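Local atomic coordinates of phosphoribosyl-aminoimidazole carboxylase (PDB entry 3K5I), a protein that probably catalyses the ATP-dependent carboxylation of 5-aminoimidazole ribonucleotide to N5-carboxyaminoimidazole ribonucleotide in purine biosynthesis, as an ATP-grasp enzyme. Residues 82-87 and 103-108; 165-170 and 195-200; 327-332 and 378-383; 335-340 and 371-376. All blocks are in the same frame, centred on the assembly; numbering follows the deposited sequence. Where two conformers were deposited one is given.

Contact 1 (82-87 and 103-108)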
loop_
_atom_site.group_PDB
_atom_site.type_symbol
_atom_site.label_atom_id
_atom_site.label_comp_id
_atom_site.label_asym_id
_atom_site.label_seq_id
_atom_site.Cartn_x
_atom_site.Cartn_y
_atom_site.Cartn_z
ATOM N N GLN A 82 -21.047 -8.388 20.401
ATOM C CA GLN A 82 -19.992 -9.356 20.465
ATOM C C GLN A 82 -18.742 -8.579 19.977
ATOM O O GLN A 82 -17.769 -8.462 20.710
ATOM C CB GLN A 82 -20.301 -10.491 19.475
ATOM C CG GLN A 82 -19.130 -11.444 19.399
ATOM C CD GLN A 82 -18.860 -12.041 20.762
ATOM O OE1 GLN A 82 -19.784 -12.139 21.576
ATOM N NE2 GLN A 82 -17.603 -12.465 21.021
ATOM N N LEU A 83 -18.728 -8.017 18.767
ATOM C CA LEU A 83 -17.519 -7.286 18.336
ATOM C C LEU A 83 -16.902 -6.396 19.392
ATOM O O LEU A 83 -15.691 -6.348 19.661
ATOM C CB LEU A 83 -17.782 -6.312 17.200
ATOM C CG LEU A 83 -16.552 -5.554 16.645
ATOM C CD1 LEU A 83 -15.744 -6.417 15.653
ATOM C CD2 LEU A 83 -17.110 -4.321 15.882
ATOM N N ALA A 84 -17.788 -5.640 19.995
ATOM C CA ALA A 84 -17.347 -4.729 21.050
ATOM C C ALA A 84 -16.772 -5.356 22.329
ATOM O O ALA A 84 -15.959 -4.758 23.050
ATOM C CB ALA A 84 -18.541 -3.949 21.402
ATOM N N LYS A 85 -17.226 -6.561 22.646
ATOM C CA LYS A 85 -16.741 -7.218 23.851
ATOM C C LYS A 85 -15.360 -7.829 23.580
ATOM O O LYS A 85 -14.799 -8.618 24.349
ATOM C CB LYS A 85 -17.677 -8.403 24.192
ATOM C CG LYS A 85 -19.142 -8.129 24.512
ATOM C CD LYS A 85 -19.488 -8.033 26.004
ATOM C CE LYS A 85 -20.635 -7.031 26.252
ATOM N NZ LYS A 85 -21.403 -7.218 27.529
ATOM N N THR A 86 -14.773 -7.471 22.450
ATOM C CA THR A 86 -13.494 -8.104 22.207
ATOM C C THR A 86 -12.506 -7.113 21.620
ATOM O O THR A 86 -11.504 -7.451 21.010
ATOM C CB THR A 86 -13.722 -9.347 21.293
ATOM O OG1 THR A 86 -14.335 -8.974 20.048
ATOM C CG2 THR A 86 -14.662 -10.295 21.962
ATOM N N CYS A 87 -12.800 -5.848 21.819
ATOM C CA CYS A 87 -11.858 -4.978 21.199
ATOM C C CYS A 87 -11.705 -3.710 22.028
ATOM O O CYS A 87 -12.597 -3.330 22.777
ATOM C CB CYS A 87 -12.338 -4.770 19.726
ATOM S SG CYS A 87 -13.573 -3.417 19.652
ATOM N N GLU A 103 -24.873 2.247 21.890
ATOM C CA GLU A 103 -25.182 3.005 23.111
ATOM C C GLU A 103 -25.186 1.954 24.276
ATOM O O GLU A 103 -24.738 2.194 25.380
ATOM C CB GLU A 103 -26.562 3.657 22.947
ATOM C CG GLU A 103 -27.115 4.459 24.174
ATOM C CD GLU A 103 -28.515 5.072 23.922
ATOM O OE1 GLU A 103 -29.136 4.593 22.916
ATOM O OE2 GLU A 103 -28.960 5.989 24.677
ATOM N N GLU A 104 -25.675 0.752 24.012
ATOM C CA GLU A 104 -25.735 -0.249 25.041
ATOM C C GLU A 104 -24.396 -0.681 25.535
ATOM O O GLU A 104 -24.222 -0.986 26.722
ATOM C CB GLU A 104 -26.272 -1.539 24.468
ATOM C CG GLU A 104 -27.306 -2.248 25.291
ATOM C CD GLU A 104 -28.402 -2.701 24.352
ATOM O OE1 GLU A 104 -29.536 -2.198 24.478
ATOM O OE2 GLU A 104 -28.109 -3.504 23.439
ATOM N N VAL A 105 -23.462 -0.758 24.599
ATOM C CA VAL A 105 -22.140 -1.218 24.999
ATOM C C VAL A 105 -21.116 -0.132 25.299
ATOM O O VAL A 105 -19.939 -0.440 25.543
ATOM C CB VAL A 105 -21.634 -2.352 24.103
ATOM C CG1 VAL A 105 -22.465 -3.607 24.394
ATOM C CG2 VAL A 105 -21.755 -1.948 22.633
ATOM N N ALA A 106 -21.598 1.118 25.268
ATOM C CA ALA A 106 -20.770 2.287 25.523
ATOM C C ALA A 106 -19.921 2.149 26.800
ATOM O O ALA A 106 -18.833 2.687 26.937
ATOM C CB ALA A 106 -21.618 3.501 25.510
ATOM N N SER A 107 -20.414 1.371 27.747
ATOM C CA SER A 107 -19.723 1.125 29.001
ATOM C C SER A 107 -18.607 0.068 28.963
ATOM O O SER A 107 -17.817 -0.047 29.905
ATOM C CB SER A 107 -20.802 0.630 29.970
ATOM O OG SER A 107 -22.062 1.176 29.604
ATOM N N GLU A 108 -18.565 -0.717 27.892
ATOM C CA GLU A 108 -17.571 -1.791 27.737
ATOM C C GLU A 108 -16.383 -1.589 26.771
ATOM O O GLU A 108 -15.431 -2.384 26.712
ATOM C CB GLU A 108 -18.337 -3.103 27.487
ATOM C CG GLU A 108 -18.824 -3.804 28.791
ATOM C CD GLU A 108 -20.318 -3.665 29.158
ATOM O OE1 GLU A 108 -20.772 -4.363 30.100
ATOM O OE2 GLU A 108 -21.053 -2.860 28.537
HETATM O O HOH W 1 -13.926 -4.455 25.794
#

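Contact 2 (165-170 and 195-200). With ADP (adenosine-5'-diphosphate), chain G.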
loop_
_atom_site.group_PDB
_atom_site.type_symbol
_atom_site.label_atom_id
_atom_site.label_comp_id
_atom_site.label_asym_id
_atom_site.label_seq_id
_atom_site.Cartn_x
_atom_site.Cartn_y
_atom_site.Cartn_z
ATOM N N LEU A 165 -34.860 13.224 -5.426
ATOM C CA LEU A 165 -35.649 12.522 -4.430
ATOM C C LEU A 165 -34.677 11.705 -3.616
ATOM O O LEU A 165 -33.852 11.022 -4.205
ATOM C CB LEU A 165 -36.697 11.568 -5.009
ATOM C CG LEU A 165 -37.733 10.981 -4.028
ATOM C CD1 LEU A 165 -38.449 12.002 -3.079
ATOM C CD2 LEU A 165 -38.774 10.023 -4.731
ATOM N N LYS A 166 -34.777 11.727 -2.290
ATOM C CA LYS A 166 -33.816 10.939 -1.518
ATOM C C LYS A 166 -34.374 10.177 -0.316
ATOM O O LYS A 166 -35.239 10.704 0.399
ATOM C CB LYS A 166 -32.762 11.891 -0.928
ATOM C CG LYS A 166 -32.135 12.923 -1.826
ATOM C CD LYS A 166 -30.826 13.475 -1.196
ATOM C CE LYS A 166 -29.870 14.265 -2.156
ATOM N NZ LYS A 166 -28.599 14.967 -1.603
ATOM N N SER A 167 -33.843 8.977 -0.086
ATOM C CA SER A 167 -34.179 8.113 1.045
ATOM C C SER A 167 -33.403 8.741 2.201
ATOM O O SER A 167 -32.212 9.117 2.088
ATOM C CB SER A 167 -33.569 6.690 0.961
ATOM O OG SER A 167 -33.859 5.978 2.173
ATOM N N LYS A 168 -34.080 8.850 3.332
ATOM C CA LYS A 168 -33.408 9.387 4.510
ATOM C C LYS A 168 -32.400 8.353 5.056
ATOM O O LYS A 168 -31.289 8.619 5.515
ATOM C CB LYS A 168 -34.488 9.636 5.555
ATOM C CG LYS A 168 -35.402 10.814 5.242
ATOM C CD LYS A 168 -36.346 10.899 6.457
ATOM C CE LYS A 168 -37.465 11.923 6.496
ATOM N NZ LYS A 168 -37.709 12.391 7.927
ATOM N N THR A 169 -32.746 7.086 4.990
ATOM C CA THR A 169 -31.788 6.157 5.556
ATOM C C THR A 169 -31.241 5.211 4.516
ATOM O O THR A 169 -31.763 5.089 3.394
ATOM C CB THR A 169 -32.553 5.268 6.542
ATOM O OG1 THR A 169 -33.648 4.709 5.821
ATOM C CG2 THR A 169 -33.168 6.126 7.632
ATOM N N MET A 170 -30.203 4.512 4.962
ATOM C CA MET A 170 -29.549 3.507 4.157
ATOM C C MET A 170 -28.926 3.962 2.830
ATOM O O MET A 170 -28.563 3.135 2.006
ATOM C CB MET A 170 -30.496 2.284 4.004
ATOM C CG MET A 170 -31.098 1.762 5.320
ATOM S SD MET A 170 -29.754 1.143 6.464
ATOM C CE MET A 170 -28.942 0.039 5.185
ATOM N N ASP A 195 -40.967 2.028 -0.401
ATOM C CA ASP A 195 -40.948 1.680 1.008
ATOM C C ASP A 195 -39.809 2.156 1.851
ATOM O O ASP A 195 -39.361 1.380 2.686
ATOM C CB ASP A 195 -40.904 0.153 1.126
ATOM C CG ASP A 195 -42.260 -0.460 0.925
ATOM O OD1 ASP A 195 -43.295 0.143 1.287
ATOM O OD2 ASP A 195 -42.281 -1.564 0.371
ATOM N N ARG A 196 -39.352 3.385 1.634
ATOM C CA ARG A 196 -38.274 3.964 2.416
ATOM C C ARG A 196 -38.818 5.328 2.947
ATOM O O ARG A 196 -39.785 5.886 2.442
ATOM C CB ARG A 196 -36.973 4.059 1.541
ATOM C CG ARG A 196 -36.563 2.703 0.880
ATOM C CD ARG A 196 -35.368 2.795 -0.115
ATOM N NE ARG A 196 -34.147 3.257 0.574
ATOM C CZ ARG A 196 -32.947 3.435 0.020
ATOM N NH1 ARG A 196 -32.779 3.214 -1.278
ATOM N NH2 ARG A 196 -31.922 3.864 0.741
ATOM N N PRO A 197 -38.248 5.891 3.999
ATOM C CA PRO A 197 -38.676 7.205 4.510
ATOM C C PRO A 197 -37.934 8.155 3.543
ATOM O O PRO A 197 -36.743 7.970 3.270
ATOM C CB PRO A 197 -37.936 7.312 5.850
ATOM C CG PRO A 197 -36.724 6.393 5.724
ATOM C CD PRO A 197 -37.086 5.328 4.720
ATOM N N LEU A 198 -38.612 9.161 3.004
ATOM C CA LEU A 198 -38.032 10.092 2.024
ATOM C C LEU A 198 -38.169 11.551 2.356
ATOM O O LEU A 198 -38.953 11.989 3.206
ATOM C CB LEU A 198 -38.860 10.003 0.725
ATOM C CG LEU A 198 -39.189 8.583 0.339
ATOM C CD1 LEU A 198 -39.877 8.733 -0.996
ATOM C CD2 LEU A 198 -37.900 7.743 0.256
ATOM N N TYR A 199 -37.440 12.323 1.577
ATOM C CA TYR A 199 -37.522 13.769 1.670
ATOM C C TYR A 199 -37.004 14.171 0.286
ATOM O O TYR A 199 -36.332 13.410 -0.386
ATOM C CB TYR A 199 -36.750 14.399 2.824
ATOM C CG TYR A 199 -35.281 14.411 2.577
ATOM C CD1 TYR A 199 -34.553 13.230 2.742
ATOM C CD2 TYR A 199 -34.632 15.558 2.142
ATOM C CE1 TYR A 199 -33.212 13.254 2.562
ATOM C CE2 TYR A 199 -33.270 15.568 1.925
ATOM C CZ TYR A 199 -32.591 14.382 2.115
ATOM O OH TYR A 199 -31.245 14.206 1.966
ATOM N N ALA A 200 -37.350 15.348 -0.200
ATOM C CA ALA A 200 -36.892 15.814 -1.515
ATOM C C ALA A 200 -35.983 17.012 -1.322
ATOM O O ALA A 200 -36.115 17.742 -0.328
ATOM C CB ALA A 200 -38.105 16.192 -2.382
HETATM P PB ADP G . -25.078 9.509 -1.423
HETATM O O1B ADP G . -25.636 8.236 -1.932
HETATM O O2B ADP G . -25.152 9.165 0.049
HETATM O O3B ADP G . -23.664 10.174 -1.476
HETATM P PA ADP G . -25.685 12.373 -2.065
HETATM O O1A ADP G . -24.323 12.798 -1.736
HETATM O O2A ADP G . -26.666 13.322 -1.423
HETATM O O3A ADP G . -25.949 10.822 -1.734
HETATM O "O5'" ADP G . -25.729 12.617 -3.653
HETATM C "C5'" ADP G . -24.690 12.154 -4.523
HETATM C "C4'" ADP G . -24.458 13.169 -5.614
HETATM O "O4'" ADP G . -25.698 13.406 -6.329
HETATM C "C3'" ADP G . -24.079 14.588 -5.228
HETATM O "O3'" ADP G . -22.644 14.608 -5.280
HETATM C "C2'" ADP G . -24.544 15.472 -6.392
HETATM O "O2'" ADP G . -23.890 15.102 -7.642
HETATM C "C1'" ADP G . -25.866 14.762 -6.588
HETATM N N9 ADP G . -26.847 15.496 -5.805
HETATM C C8 ADP G . -27.173 15.215 -4.507
HETATM N N7 ADP G . -27.992 16.163 -3.997
HETATM C C5 ADP G . -28.209 16.993 -5.077
HETATM C C6 ADP G . -29.098 18.114 -5.200
HETATM N N6 ADP G . -29.820 18.734 -4.455
HETATM N N1 ADP G . -29.083 18.738 -6.414
HETATM C C2 ADP G . -28.361 18.294 -7.510
HETATM N N3 ADP G . -27.642 17.207 -7.421
HETATM C C4 ADP G . -27.555 16.597 -6.226
HETATM O O HOH W 2 -33.801 2.897 3.210
HETATM O O HOH W 3 -29.647 2.470 -0.364
#

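Contact 3 (327-332 and 378-383)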
loop_
_atom_site.group_PDB
_atom_site.type_symbol
_atom_site.label_atom_id
_atom_site.label_comp_id
_atom_site.label_asym_id
_atom_site.label_seq_id
_atom_site.Cartn_x
_atom_site.Cartn_y
_atom_site.Cartn_z
ATOM N N ILE A 327 -0.270 17.087 0.223
ATOM C CA ILE A 327 -0.230 16.327 -1.028
ATOM C C ILE A 327 1.152 16.334 -1.645
ATOM O O ILE A 327 1.729 17.388 -1.916
ATOM C CB ILE A 327 -1.255 16.930 -1.965
ATOM C CG1 ILE A 327 -2.606 16.505 -1.439
ATOM C CG2 ILE A 327 -0.971 16.704 -3.455
ATOM C CD1 ILE A 327 -3.814 17.095 -2.271
ATOM N N ARG A 328 1.704 15.156 -1.856
ATOM C CA ARG A 328 3.056 15.024 -2.451
ATOM C C ARG A 328 3.126 15.449 -3.922
ATOM O O ARG A 328 4.102 16.069 -4.289
ATOM C CB ARG A 328 3.461 13.519 -2.433
ATOM C CG ARG A 328 3.162 12.863 -1.050
ATOM C CD ARG A 328 3.698 11.429 -0.793
ATOM N NE ARG A 328 4.852 11.246 -1.640
ATOM C CZ ARG A 328 5.377 10.098 -2.031
ATOM N NH1 ARG A 328 4.802 8.980 -1.631
ATOM N NH2 ARG A 328 6.462 10.116 -2.817
ATOM N N GLN A 329 2.164 15.104 -4.779
ATOM C CA GLN A 329 2.189 15.494 -6.194
ATOM C C GLN A 329 0.738 15.418 -6.608
ATOM O O GLN A 329 -0.054 14.799 -5.905
ATOM C CB GLN A 329 2.811 14.383 -7.014
ATOM C CG GLN A 329 4.307 14.374 -7.004
ATOM C CD GLN A 329 4.705 13.229 -7.888
ATOM O OE1 GLN A 329 4.195 12.105 -7.808
ATOM N NE2 GLN A 329 5.570 13.531 -8.799
ATOM N N PRO A 330 0.406 16.014 -7.747
ATOM C CA PRO A 330 -0.988 15.964 -8.228
ATOM C C PRO A 330 -1.477 14.554 -8.582
ATOM O O PRO A 330 -0.698 13.684 -9.027
ATOM C CB PRO A 330 -1.032 16.919 -9.448
ATOM C CG PRO A 330 0.154 17.867 -9.194
ATOM C CD PRO A 330 1.119 17.242 -8.156
ATOM N N SER A 331 -2.776 14.332 -8.404
ATOM C CA SER A 331 -3.352 13.033 -8.724
ATOM C C SER A 331 -4.826 13.017 -9.077
ATOM O O SER A 331 -5.597 13.953 -8.860
ATOM C CB SER A 331 -2.904 11.921 -7.781
ATOM O OG SER A 331 -3.224 12.174 -6.428
ATOM N N ILE A 332 -5.201 11.921 -9.707
ATOM C CA ILE A 332 -6.590 11.786 -10.119
ATOM C C ILE A 332 -7.031 10.363 -9.733
ATOM O O ILE A 332 -6.299 9.398 -9.995
ATOM C CB ILE A 332 -6.724 11.957 -11.712
ATOM C CG1 ILE A 332 -6.265 13.349 -12.127
ATOM C CG2 ILE A 332 -8.207 11.945 -12.205
ATOM C CD1 ILE A 332 -6.001 13.433 -13.613
ATOM N N THR A 378 -5.628 5.068 -9.076
ATOM C CA THR A 378 -5.210 6.419 -8.716
ATOM C C THR A 378 -3.993 6.745 -9.572
ATOM O O THR A 378 -3.008 6.012 -9.523
ATOM C CB THR A 378 -4.826 6.598 -7.197
ATOM O OG1 THR A 378 -5.975 6.585 -6.371
ATOM C CG2 THR A 378 -4.265 7.997 -6.947
ATOM N N VAL A 379 -4.052 7.863 -10.281
ATOM C CA VAL A 379 -2.863 8.262 -11.085
ATOM C C VAL A 379 -2.171 9.555 -10.581
ATOM O O VAL A 379 -2.808 10.604 -10.350
ATOM C CB VAL A 379 -3.262 8.391 -12.571
ATOM C CG1 VAL A 379 -2.122 8.876 -13.440
ATOM C CG2 VAL A 379 -3.741 7.065 -13.043
ATOM N N THR A 380 -0.856 9.494 -10.372
ATOM C CA THR A 380 -0.159 10.693 -9.872
ATOM C C THR A 380 0.689 11.314 -11.011
ATOM O O THR A 380 0.831 10.757 -12.096
ATOM C CB THR A 380 0.827 10.234 -8.806
ATOM O OG1 THR A 380 1.648 9.199 -9.367
ATOM C CG2 THR A 380 0.095 9.575 -7.686
ATOM N N ALA A 381 1.279 12.471 -10.759
ATOM C CA ALA A 381 2.140 13.111 -11.732
ATOM C C ALA A 381 2.624 14.417 -11.135
ATOM O O ALA A 381 1.964 14.994 -10.258
ATOM C CB ALA A 381 1.549 13.247 -13.097
ATOM N N PRO A 382 3.808 14.865 -11.565
ATOM C CA PRO A 382 4.337 16.090 -10.962
ATOM C C PRO A 382 3.396 17.251 -11.239
ATOM O O PRO A 382 3.486 18.217 -10.532
ATOM C CB PRO A 382 5.723 16.279 -11.593
ATOM C CG PRO A 382 5.965 15.031 -12.509
ATOM C CD PRO A 382 4.850 14.044 -12.209
ATOM N N THR A 383 2.522 17.146 -12.255
ATOM C CA THR A 383 1.560 18.182 -12.652
ATOM C C THR A 383 0.182 17.574 -12.967
ATOM O O THR A 383 0.057 16.408 -13.370
ATOM C CB THR A 383 1.983 18.973 -13.939
ATOM O OG1 THR A 383 2.144 18.025 -14.995
ATOM C CG2 THR A 383 3.347 19.714 -13.775
#

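Contact 4 (335-340 and 371-376). With AIR (5-aminoimidazole ribonucleotide), chain I.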
loop_
_atom_site.group_PDB
_atom_site.type_symbol
_atom_site.label_atom_id
_atom_site.label_comp_id
_atom_site.label_asym_id
_atom_site.label_seq_id
_atom_site.Cartn_x
_atom_site.Cartn_y
_atom_site.Cartn_z
ATOM N N ASN A 335 -13.134 5.891 -10.239
ATOM C CA ASN A 335 -13.729 4.720 -9.597
ATOM C C ASN A 335 -13.940 3.712 -10.693
ATOM O O ASN A 335 -14.114 4.163 -11.798
ATOM C CB ASN A 335 -15.132 5.034 -9.023
ATOM C CG ASN A 335 -15.065 5.378 -7.545
ATOM O OD1 ASN A 335 -14.064 5.067 -6.872
ATOM N ND2 ASN A 335 -16.090 6.054 -7.034
ATOM N N ILE A 336 -13.962 2.419 -10.370
ATOM C CA ILE A 336 -14.251 1.336 -11.284
ATOM C C ILE A 336 -15.590 0.853 -10.761
ATOM O O ILE A 336 -15.723 0.209 -9.733
ATOM C CB ILE A 336 -13.294 0.214 -11.149
ATOM C CG1 ILE A 336 -11.907 0.699 -11.547
ATOM C CG2 ILE A 336 -13.723 -0.918 -12.055
ATOM C CD1 ILE A 336 -10.986 -0.421 -11.317
ATOM N N ILE A 337 -16.618 1.230 -11.494
ATOM C CA ILE A 337 -18.000 0.948 -11.160
ATOM C C ILE A 337 -18.512 -0.263 -11.931
ATOM O O ILE A 337 -18.161 -0.403 -13.101
ATOM C CB ILE A 337 -18.699 2.223 -11.777
ATOM C CG1 ILE A 337 -18.116 3.434 -11.095
ATOM C CG2 ILE A 337 -20.187 2.201 -11.608
ATOM C CD1 ILE A 337 -18.049 3.059 -9.622
ATOM N N GLY A 338 -19.351 -1.118 -11.346
ATOM C CA GLY A 338 -19.890 -2.260 -12.099
ATOM C C GLY A 338 -20.580 -1.774 -13.412
ATOM O O GLY A 338 -21.257 -0.739 -13.450
ATOM N N GLY A 339 -20.395 -2.448 -14.546
ATOM C CA GLY A 339 -21.044 -1.969 -15.783
ATOM C C GLY A 339 -22.219 -2.854 -16.165
ATOM O O GLY A 339 -22.791 -3.556 -15.308
ATOM N N ALA A 340 -22.560 -2.825 -17.450
ATOM C CA ALA A 340 -23.647 -3.701 -17.881
ATOM C C ALA A 340 -23.312 -5.196 -17.564
ATOM O O ALA A 340 -24.123 -5.920 -16.959
ATOM C CB ALA A 340 -23.943 -3.473 -19.361
ATOM N N GLY A 371 -23.135 -0.223 -11.426
ATOM C CA GLY A 371 -23.154 0.902 -10.502
ATOM C C GLY A 371 -22.378 0.541 -9.229
ATOM O O GLY A 371 -22.114 1.437 -8.432
ATOM N N ARG A 372 -22.026 -0.732 -9.023
ATOM C CA ARG A 372 -21.285 -1.152 -7.829
ATOM C C ARG A 372 -19.829 -0.771 -7.954
ATOM O O ARG A 372 -19.150 -1.044 -8.966
ATOM C CB ARG A 372 -21.430 -2.640 -7.461
ATOM C CG ARG A 372 -21.463 -3.058 -6.001
ATOM C CD ARG A 372 -21.268 -4.577 -5.799
ATOM N NE ARG A 372 -20.938 -4.891 -4.401
ATOM C CZ ARG A 372 -20.535 -6.042 -3.873
ATOM N NH1 ARG A 372 -20.471 -7.099 -4.652
ATOM N NH2 ARG A 372 -20.229 -6.125 -2.572
ATOM N N LYS A 373 -19.401 -0.139 -6.859
ATOM C CA LYS A 373 -18.021 0.278 -6.657
ATOM C C LYS A 373 -17.182 -0.985 -6.399
ATOM O O LYS A 373 -17.243 -1.617 -5.331
ATOM C CB LYS A 373 -17.805 1.280 -5.495
ATOM C CG LYS A 373 -18.375 2.672 -5.733
ATOM C CD LYS A 373 -18.155 3.589 -4.542
ATOM C CE LYS A 373 -18.863 4.935 -4.798
ATOM N NZ LYS A 373 -18.758 5.841 -3.572
ATOM N N MET A 374 -16.392 -1.300 -7.412
ATOM C CA MET A 374 -15.559 -2.462 -7.428
ATOM C C MET A 374 -14.064 -2.321 -7.262
ATOM O O MET A 374 -13.345 -3.325 -7.081
ATOM C CB MET A 374 -15.843 -3.028 -8.826
ATOM C CG MET A 374 -17.342 -3.407 -9.040
ATOM S SD MET A 374 -18.071 -4.455 -7.781
ATOM C CE MET A 374 -17.235 -6.185 -7.761
ATOM N N GLY A 375 -13.571 -1.085 -7.326
ATOM C CA GLY A 375 -12.157 -0.880 -7.162
ATOM C C GLY A 375 -11.946 0.610 -7.594
ATOM O O GLY A 375 -12.915 1.309 -7.826
ATOM N N HIS A 376 -10.714 1.111 -7.627
ATOM C CA HIS A 376 -10.334 2.467 -8.021
ATOM C C HIS A 376 -8.913 2.438 -8.519
ATOM O O HIS A 376 -8.172 1.515 -8.199
ATOM C CB HIS A 376 -10.525 3.533 -6.941
ATOM C CG HIS A 376 -9.471 3.534 -5.862
ATOM N ND1 HIS A 376 -9.677 2.907 -4.650
ATOM C CD2 HIS A 376 -8.255 4.139 -5.765
ATOM C CE1 HIS A 376 -8.640 3.120 -3.855
ATOM N NE2 HIS A 376 -7.752 3.858 -4.510
HETATM N N1 AIR I . -19.081 2.364 2.103
HETATM C C2 AIR I . -19.610 2.721 3.310
HETATM N N3 AIR I . -20.471 3.735 3.276
HETATM C C4 AIR I . -20.461 4.089 1.939
HETATM C C5 AIR I . -19.624 3.259 1.196
HETATM N N6 AIR I . -19.334 3.236 -0.144
HETATM C "C1'" AIR I . -18.183 1.269 1.670
HETATM C "C2'" AIR I . -17.695 0.369 2.830
HETATM C "C3'" AIR I . -19.009 -0.422 2.943
HETATM C "C4'" AIR I . -19.183 -0.801 1.470
HETATM O "O4'" AIR I . -19.014 0.482 0.837
HETATM O "O2'" AIR I . -16.487 -0.403 2.678
HETATM O "O3'" AIR I . -18.857 -1.453 3.895
HETATM C "C5'" AIR I . -19.735 -1.964 0.668
HETATM O "O5'" AIR I . -20.630 -1.557 -0.406
HETATM P P AIR I . -21.352 -2.711 -1.276
HETATM O O6 AIR I . -20.943 -2.584 -2.843
HETATM O O7 AIR I . -22.796 -2.459 -1.012
HETATM O O8 AIR I . -20.865 -4.038 -0.741
#

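Contact 1 (82-87 and 103-108)
Lys85 reaches Glu108 through a chain that leaves the backbone with CG anti to the carbonyl carbon (chi1 -62°) and then bends at chi2 and chi3, while Glu108 bends at its own chi2 (103°). The two side chains run side by side and point the same way. Their charged ends form a long salt bridge, 3.9 Å from Lys85 NZ to Glu108 OE1, on the exposed side; with two Lys85 conformers and a poorly ordered Glu108 this pairing is doubtful. On the way, Lys85 CE passes 4.3 Å from Val105 CG1. The other methyl of that valine, Val105 CG2, meets Ala84 CB at 4.0 Å, a small buried apolar touch. Water 1 lies between the two backbone carbonyls, 2.7 Å from Glu108 O and, in a weak contact, 3.4 Å from Ala84 O. The contact thus joins the last turn of helix 77-84 and the loop after it to helix 99-105 and the residues that follow, with Leu83 resting on Asn51 and Leu53 of strand 49-54 in the parallel sheet, and Arg81 bridging to Glu104.

Contact 2 (165-170 and 195-200)
The guanidinium of Arg196 has Ser167 CB over one face, displaced from the centre of the group, and Thr169 O at its edge. NH2 donates in the guanidinium plane to Thr169 O at 2.9 Å, and the same oxygen accepts a shorter bond, 2.6 Å, from Ser167 OG on a lone pair. Water 2 also donates to Thr169 O and accepts from Arg196 NE, so this carbonyl ties the turn after strand 163-167 to the arginine. The bend of Arg196 at chi3 (62°) brings the group back over the serine. Around the Tyr199 ring, Ser167 O lies at the edge, Lys168 CG comes in obliquely to 3.6 Å from CD1, and Lys166 CD lies 3.3 Å from OH. Lys168 goes on to a salt bridge with Glu143. Lys166 and Tyr199 form a hydrogen-bonded antiparallel pair, and Lys168 N extends the pairing with a nearly straight bond to Pro197 O. Lys166, extended beyond CG, carries NZ to ADP, where it donates to O2A at 2.5 Å and to N7 at 2.7 Å; Glu201 supplies a salt bridge to the same nitrogen. A strand lysine reaching from the small antiparallel sheet to the nucleotide is characteristic of the ATP-grasp fold.

Contact 3 (327-332 and 378-383)
Val379 N donates to Ile332 O at 2.7 Å in a nearly straight bond (171°), the shortest polar link between the two segments. It belongs to an antiparallel hydrogen-bonded pair, beyond which Ser331 and Thr380 form the next, non-hydrogen-bonded pair. There Thr380 CG2 packs 3.8 Å from Ser331 CB. Past this point regular pairing fades: Ala381 N makes only a weak bond to Pro330 O, and proline rings take over. Pro330 CD lies 3.2 Å from Ala381 O, while its CG comes within 3.7 Å of Thr383 CA. Gln329, extended beyond CG, lies alongside Pro382 and brings NE2 to 3.5 Å from Pro382 CD; its OE1 accepts from Arg328 NE of the second subunit, so the turn belongs to the dimer interface. Thr383 is the N-cap of helix 384-399, its OG1 bonding to Glu386 N. Strands 331-337 and 373-380 are neighbours in the large antiparallel sheet, with strand 235-241 beyond the first and helix 384-399 packed on Ile332 and Val379.

Contact 4 (335-340 and 371-376)
Met374 and Gly375 of strand 373-380 both face Ile336, a classic beta bulge, and Arg372 stands just ahead of them at the turn into the strand. From CB, which points away from 335-340, the arginine chain runs extended from CG to NE beside the phosphate of 5-aminoimidazole ribonucleotide (AIR). CG passes 3.2 Å from O6 of AIR, and CD lies 3.6 Å from the same oxygen. NE then donates to O6 and NH2 to O8, each at 2.8 Å and both close to straight (167° and 164°), leaving the phosphorus at the edge of the guanidinium, in its plane. On its far side NH1 bonds to Ala367 O, which helps to fix the rotation of the group. In the bulge itself, Ile336 O accepts from Met374 N at 2.8 Å and more weakly from Gly375 N, while Ile336 N donates to Gly375 O. Lys373 lies side by side with Ile337, its CG 3.9 Å from Ile337 CD1, and sends NZ on to Asp173 and Asn294. Beyond the strand pairing, Gly371 N donates to Gly338 O, and Ile337 CG2 presses on Gly371 CA at 3.4 Å, tighter than usual carbon packing.

How the contacts relate
The contacts follow one another from the N-terminal side, except that contact 4 falls within the span enclosed by contact 3. Contact 1 belongs to the preATP-grasp family region and contact 2 to the ATP-grasp region, their centres about 30 Å apart. Contacts 3 and 4 use the same two strands, 331-337 and 373-380, with centres about 22 Å apart: one end of this pair faces the second subunit and the other carries Arg372 to AIR. The centres of contacts 2 and 4 are about 23 Å apart. AIR lies where all three family regions meet, held by Arg372 and residues of the other two, while Lys166 of contact 2 holds ADP; contact 1 is peripheral packing.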